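Local coordinates for single-stranded DNA-binding protein WHY1, chloroplastic (Solanum tuberosum, PDB 1L3A), which binds single-stranded DNA as a homotetramer and activates transcription of the pathogenesis-related gene PR-10a in the plant defence response, at residues C[153-156]-C[157-160]; C[175-178]-C[179-183]. All coordinates share one frame; numbering follows the deposited sequence.

Contact 1 (C[153-156]-C[157-160])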
ATOM      1  N   VAL C 153     -29.621   6.349 -15.210  1.00 53.61           N
ATOM      2  CA  VAL C 153     -30.650   6.408 -14.183  1.00 59.14           C
ATOM      3  C   VAL C 153     -32.010   6.332 -14.865  1.00 62.70           C
ATOM      4  O   VAL C 153     -32.319   7.136 -15.734  1.00 61.71           O
ATOM      5  CB  VAL C 153     -30.556   7.718 -13.369  1.00 60.01           C
ATOM      6  CG1 VAL C 153     -31.589   7.718 -12.248  1.00 59.42           C
ATOM      7  CG2 VAL C 153     -29.151   7.867 -12.796  1.00 59.72           C
ATOM      8  N   GLN C 154     -32.812   5.347 -14.482  1.00 68.26           N
ATOM      9  CA  GLN C 154     -34.133   5.178 -15.063  1.00 74.78           C
ATOM     10  C   GLN C 154     -35.222   5.170 -14.009  1.00 78.16           C
ATOM     11  O   GLN C 154     -35.138   4.452 -13.014  1.00 78.56           O
ATOM     12  CB  GLN C 154     -34.209   3.869 -15.852  1.00 76.01           C
ATOM     13  CG  GLN C 154     -33.357   3.807 -17.105  1.00 79.72           C
ATOM     14  CD  GLN C 154     -32.514   2.550 -17.146  1.00 82.77           C
ATOM     15  OE1 GLN C 154     -31.362   2.599 -16.666  1.00 84.98           O
ATOM     16  NE2 GLN C 154     -33.005   1.510 -17.635  1.00 84.02           N
ATOM     17  N   ASN C 155     -36.248   5.975 -14.239  1.00 83.34           N
ATOM     18  CA  ASN C 155     -37.383   6.037 -13.336  1.00 88.41           C
ATOM     19  C   ASN C 155     -38.631   5.997 -14.211  1.00 90.21           C
ATOM     20  O   ASN C 155     -38.784   6.795 -15.141  1.00 90.40           O
ATOM     21  CB  ASN C 155     -37.341   7.313 -12.495  1.00 90.48           C
ATOM     22  CG  ASN C 155     -38.570   8.171 -12.681  1.00 93.48           C
ATOM     23  OD1 ASN C 155     -38.645   8.972 -13.610  1.00 95.60           O
ATOM     24  ND2 ASN C 155     -39.553   7.992 -11.806  1.00 95.20           N
ATOM     25  N   LYS C 156     -39.511   5.048 -13.924  1.00 92.76           N
ATOM     26  CA  LYS C 156     -40.730   4.887 -14.701  1.00 95.15           C
ATOM     27  C   LYS C 156     -41.905   5.511 -13.964  1.00 95.99           C
ATOM     28  O   LYS C 156     -43.023   5.569 -14.483  1.00 95.89           O
ATOM     29  CB  LYS C 156     -40.982   3.400 -14.947  1.00 96.07           C
ATOM     30  CG  LYS C 156     -39.750   2.644 -15.435  1.00 96.60           C
ATOM     31  CD  LYS C 156     -39.230   3.189 -16.763  1.00 96.83           C
ATOM     32  CE  LYS C 156     -40.167   2.865 -17.919  1.00 97.58           C
ATOM     33  NZ  LYS C 156     -39.747   3.567 -19.166  1.00 97.97           N
ATOM     34  N   LEU C 157     -41.638   5.970 -12.744  1.00 96.88           N
ATOM     35  CA  LEU C 157     -42.655   6.607 -11.922  1.00 97.66           C
ATOM     36  C   LEU C 157     -42.853   8.028 -12.435  1.00 97.39           C
ATOM     37  O   LEU C 157     -43.663   8.783 -11.904  1.00 97.65           O
ATOM     38  CB  LEU C 157     -42.198   6.641 -10.464  1.00 98.48           C
ATOM     39  CG  LEU C 157     -41.722   5.316  -9.857  1.00 99.33           C
ATOM     40  CD1 LEU C 157     -41.194   5.570  -8.457  1.00 99.20           C
ATOM     41  CD2 LEU C 157     -42.856   4.300  -9.837  1.00 98.89           C
ATOM     42  N   ILE C 158     -42.087   8.376 -13.465  1.00 97.41           N
ATOM     43  CA  ILE C 158     -42.132   9.689 -14.108  1.00 97.41           C
ATOM     44  C   ILE C 158     -41.948   9.439 -15.606  1.00 97.72           C
ATOM     45  O   ILE C 158     -42.871   9.001 -16.294  1.00 99.04           O
ATOM     46  CB  ILE C 158     -40.982  10.605 -13.609  1.00 96.65           C
ATOM     47  CG1 ILE C 158     -41.010  10.688 -12.083  1.00 96.00           C
ATOM     48  CG2 ILE C 158     -41.112  12.003 -14.211  1.00 96.91           C
ATOM     49  CD1 ILE C 158     -39.789  11.344 -11.497  1.00 95.45           C
ATOM     50  N   ASN C 159     -40.744   9.704 -16.096  1.00 96.87           N
ATOM     51  CA  ASN C 159     -40.402   9.505 -17.499  1.00 95.74           C
ATOM     52  C   ASN C 159     -38.939   9.903 -17.587  1.00 94.56           C
ATOM     53  O   ASN C 159     -38.404  10.152 -18.668  1.00 94.57           O
ATOM     54  CB  ASN C 159     -41.264  10.406 -18.401  1.00 96.40           C
ATOM     55  CG  ASN C 159     -41.080  10.106 -19.889  1.00 96.95           C
ATOM     56  OD1 ASN C 159     -41.298   8.980 -20.342  1.00 97.06           O
ATOM     57  ND2 ASN C 159     -40.689  11.122 -20.652  1.00 97.02           N
ATOM     58  N   LEU C 160     -38.302   9.951 -16.419  1.00 92.99           N
ATOM     59  CA  LEU C 160     -36.898  10.322 -16.295  1.00 91.44           C
ATOM     60  C   LEU C 160     -35.929   9.218 -16.712  1.00 89.93           C
ATOM     61  O   LEU C 160     -35.919   8.126 -16.139  1.00 89.62           O
ATOM     62  CB  LEU C 160     -36.594  10.728 -14.853  1.00 92.05           C
ATOM     63  CG  LEU C 160     -35.140  11.080 -14.538  1.00 92.31           C
ATOM     64  CD1 LEU C 160     -34.778  12.397 -15.204  1.00 92.37           C
ATOM     65  CD2 LEU C 160     -34.962  11.176 -13.034  1.00 92.85           C
TER
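Asn155 and Leu160 meet across the turn where the chain reverses, and their side chains cross at about a right angle. The backbone N of Asn155 donates to Leu160 O at 2.9 Å, with an N-H...O angle of 158°. This bond closes the base of the turn.

The tight part of the contact is the buried Asn155 amide. Its chi1 of 121° lies off the usual staggered positions and turns the amide into the bend. Leu160 N donates to Asn155 OD1 at 3.0 Å. Asn159 N is a second, weak donor to Asn155 OD1 at 3.3 Å. OD1 is modelled implausibly near a neighbouring atom, so both bonds are doubtful. If they hold, one side-chain oxygen would accept from two successive backbone N-H groups.

At the other end of the amide, Asn155 ND2 lies 3.1 Å from both Leu157 N and Ile158 N. All three are donors, so no hydrogen bond forms there. Leu157 CB is a further neighbour, 3.3 Å from Asn155 ND2. The Ile158 side chain crosses the amide at about a right angle, and its CD1 lies 3.4 Å from both Asn155 ND2 and OD1.

The outer side is much looser. Lys156, Leu157, Ile158 and Asn159 are largely open to solvent. Asn159 turns away from the preceding strand. Lys156 starts outward, and its chain bends at chi2 and chi3. Lys156 and Leu157 both touch Arg131 in another loop. Before the turn, Val153 is buried and its backbone pairs with Glu162, while Gln154 pairs with Arg133 on the other side of the strand.

The arrangement is a beta-hairpin with a short connection, joining neighbouring antiparallel strands 146-155 and 161-169 in one of the two four-stranded sheets of the Whirly fold.

Contact 2 (C[175-178]-C[179-183])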
ATOM      1  N   VAL C 175      -4.985   7.815  -9.720  1.00 33.03           N
ATOM      2  CA  VAL C 175      -5.243   8.549  -8.487  1.00 34.79           C
ATOM      3  C   VAL C 175      -6.364   7.831  -7.714  1.00 36.53           C
ATOM      4  O   VAL C 175      -6.269   7.651  -6.500  1.00 38.49           O
ATOM      5  CB  VAL C 175      -5.657   9.995  -8.762  1.00 32.33           C
ATOM      6  CG1 VAL C 175      -6.012  10.678  -7.460  1.00 34.46           C
ATOM      7  CG2 VAL C 175      -4.515  10.739  -9.446  1.00 32.82           C
ATOM      8  N   LEU C 176      -7.411   7.412  -8.422  1.00 35.15           N
ATOM      9  CA  LEU C 176      -8.525   6.691  -7.806  1.00 34.69           C
ATOM     10  C   LEU C 176      -8.022   5.374  -7.224  1.00 34.27           C
ATOM     11  O   LEU C 176      -8.399   4.995  -6.121  1.00 33.28           O
ATOM     12  CB  LEU C 176      -9.619   6.392  -8.837  1.00 36.78           C
ATOM     13  CG  LEU C 176     -10.357   7.574  -9.453  1.00 38.16           C
ATOM     14  CD1 LEU C 176     -11.394   7.042 -10.454  1.00 37.83           C
ATOM     15  CD2 LEU C 176     -11.031   8.397  -8.359  1.00 36.12           C
ATOM     16  N   VAL C 177      -7.171   4.678  -7.975  1.00 34.39           N
ATOM     17  CA  VAL C 177      -6.613   3.415  -7.510  1.00 35.06           C
ATOM     18  C   VAL C 177      -5.779   3.633  -6.245  1.00 35.38           C
ATOM     19  O   VAL C 177      -5.890   2.878  -5.290  1.00 35.96           O
ATOM     20  CB  VAL C 177      -5.755   2.750  -8.619  1.00 36.82           C
ATOM     21  CG1 VAL C 177      -4.965   1.555  -8.050  1.00 37.11           C
ATOM     22  CG2 VAL C 177      -6.671   2.282  -9.743  1.00 34.90           C
ATOM     23  N   SER C 178      -4.953   4.674  -6.226  1.00 37.82           N
ATOM     24  CA  SER C 178      -4.141   4.954  -5.044  1.00 37.73           C
ATOM     25  C   SER C 178      -5.038   5.304  -3.850  1.00 37.88           C
ATOM     26  O   SER C 178      -4.889   4.746  -2.760  1.00 38.60           O
ATOM     27  CB  SER C 178      -3.169   6.104  -5.311  1.00 39.25           C
ATOM     28  OG  SER C 178      -2.294   6.300  -4.200  1.00 43.71           O
ATOM     29  N   ALA C 179      -5.985   6.212  -4.067  1.00 36.25           N
ATOM     30  CA  ALA C 179      -6.902   6.632  -3.011  1.00 34.84           C
ATOM     31  C   ALA C 179      -7.787   5.479  -2.522  1.00 35.19           C
ATOM     32  O   ALA C 179      -7.982   5.317  -1.321  1.00 34.11           O
ATOM     33  CB  ALA C 179      -7.770   7.798  -3.502  1.00 35.05           C
ATOM     34  N   PHE C 180      -8.322   4.680  -3.443  1.00 34.41           N
ATOM     35  CA  PHE C 180      -9.163   3.550  -3.061  1.00 34.93           C
ATOM     36  C   PHE C 180      -8.397   2.492  -2.246  1.00 37.07           C
ATOM     37  O   PHE C 180      -8.961   1.886  -1.333  1.00 36.35           O
ATOM     38  CB  PHE C 180      -9.768   2.890  -4.307  1.00 34.91           C
ATOM     39  CG  PHE C 180     -10.925   3.653  -4.907  1.00 35.65           C
ATOM     40  CD1 PHE C 180     -11.361   4.856  -4.346  1.00 33.52           C
ATOM     41  CD2 PHE C 180     -11.575   3.168  -6.044  1.00 34.97           C
ATOM     42  CE1 PHE C 180     -12.432   5.571  -4.908  1.00 35.63           C
ATOM     43  CE2 PHE C 180     -12.652   3.874  -6.620  1.00 34.47           C
ATOM     44  CZ  PHE C 180     -13.078   5.077  -6.048  1.00 36.13           C
ATOM     45  N   ASN C 181      -7.131   2.260  -2.589  1.00 37.06           N
ATOM     46  CA  ASN C 181      -6.316   1.287  -1.874  1.00 39.12           C
ATOM     47  C   ASN C 181      -6.075   1.782  -0.458  1.00 37.78           C
ATOM     48  O   ASN C 181      -6.016   0.999   0.492  1.00 37.53           O
ATOM     49  CB  ASN C 181      -4.970   1.082  -2.578  1.00 42.50           C
ATOM     50  CG  ASN C 181      -4.961  -0.141  -3.461  1.00 46.81           C
ATOM     51  OD1 ASN C 181      -5.381  -1.220  -3.034  1.00 51.01           O
ATOM     52  ND2 ASN C 181      -4.469   0.007  -4.690  1.00 48.14           N
ATOM     53  N   PHE C 182      -5.936   3.095  -0.331  1.00 35.55           N
ATOM     54  CA  PHE C 182      -5.726   3.714   0.962  1.00 32.94           C
ATOM     55  C   PHE C 182      -6.950   3.618   1.883  1.00 32.56           C
ATOM     56  O   PHE C 182      -6.807   3.271   3.057  1.00 30.19           O
ATOM     57  CB  PHE C 182      -5.359   5.183   0.772  1.00 32.40           C
ATOM     58  CG  PHE C 182      -5.422   5.980   2.032  1.00 29.98           C
ATOM     59  CD1 PHE C 182      -4.363   5.958   2.932  1.00 29.06           C
ATOM     60  CD2 PHE C 182      -6.556   6.713   2.344  1.00 27.33           C
ATOM     61  CE1 PHE C 182      -4.438   6.654   4.122  1.00 30.28           C
ATOM     62  CE2 PHE C 182      -6.649   7.422   3.543  1.00 27.73           C
ATOM     63  CZ  PHE C 182      -5.601   7.399   4.436  1.00 26.66           C
ATOM     64  N   VAL C 183      -8.143   3.927   1.362  1.00 30.65           N
ATOM     65  CA  VAL C 183      -9.339   3.893   2.212  1.00 34.90           C
ATOM     66  C   VAL C 183      -9.967   2.541   2.476  1.00 34.40           C
ATOM     67  O   VAL C 183     -10.741   2.414   3.411  1.00 34.68           O
ATOM     68  CB  VAL C 183     -10.512   4.785   1.694  1.00 33.89           C
ATOM     69  CG1 VAL C 183     -10.187   6.226   1.862  1.00 38.29           C
ATOM     70  CG2 VAL C 183     -10.863   4.421   0.272  1.00 32.43           C
TER
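The Phe180 ring has the backbone of Leu176 over one face, one turn back along the alpha-helix 170-188. The i to i+4 spacing of that helix sets every main pairing here. Leu176 C lies over the face, and Leu176 O comes within 3.1 Å of Phe180 CG. Phe180 CD1 and CD2 are only a little farther from Leu176 O, at 3.5 and 3.7 Å. The carbonyl oxygen therefore sits by the CG end of the ring. Beyond this pair, the ring packs on Ile104, Ile107 and Ile108 of helix 101-108 and on Val53 of strand 49-62, joining two helices and a sheet.

Phe182 CB stays 3.6 Å from Ser178 O. The Phe182 ring leads away from the preceding turn and meets that of Tyr186, with planes about 35° apart.

Backbone bonds hold the turns together. Ala179 N donates to Val175 O at 2.8 Å, and Phe180 N to Leu176 O at 2.7 Å. Asn181 N and Phe182 N continue the pattern to Val177 O and Ser178 O.

One side of the helix faces other subunits: Ser178 OG is hydrogen-bonded to Asn181 OD1 of the second subunit, and Asn181 OD1 takes a weak bond from Ser178 OG of the third. On the Asn181 side chain, which runs alongside Val177, the nitrogen ND2 rests 3.7 Å from Val177 CG1.

Contact 1 and contact 2 lie in series along the chain, with strand 161-169 leading from the hairpin turn towards helix 170-188. They do not touch: their centres are 33 Å apart and their nearest atoms about 18 Å. Contact 1 lies at the periphery of the chain, with its centre 24 Å from the centre of the chain, and no other subunit of the tetramer reaches it. Contact 2 is more central, at 11 Å, and meets two other subunits. It also packs on strand 49-62, whose first residues overlap region 46-51, which is required for binding single-stranded DNA. Neither contact includes residues of that region.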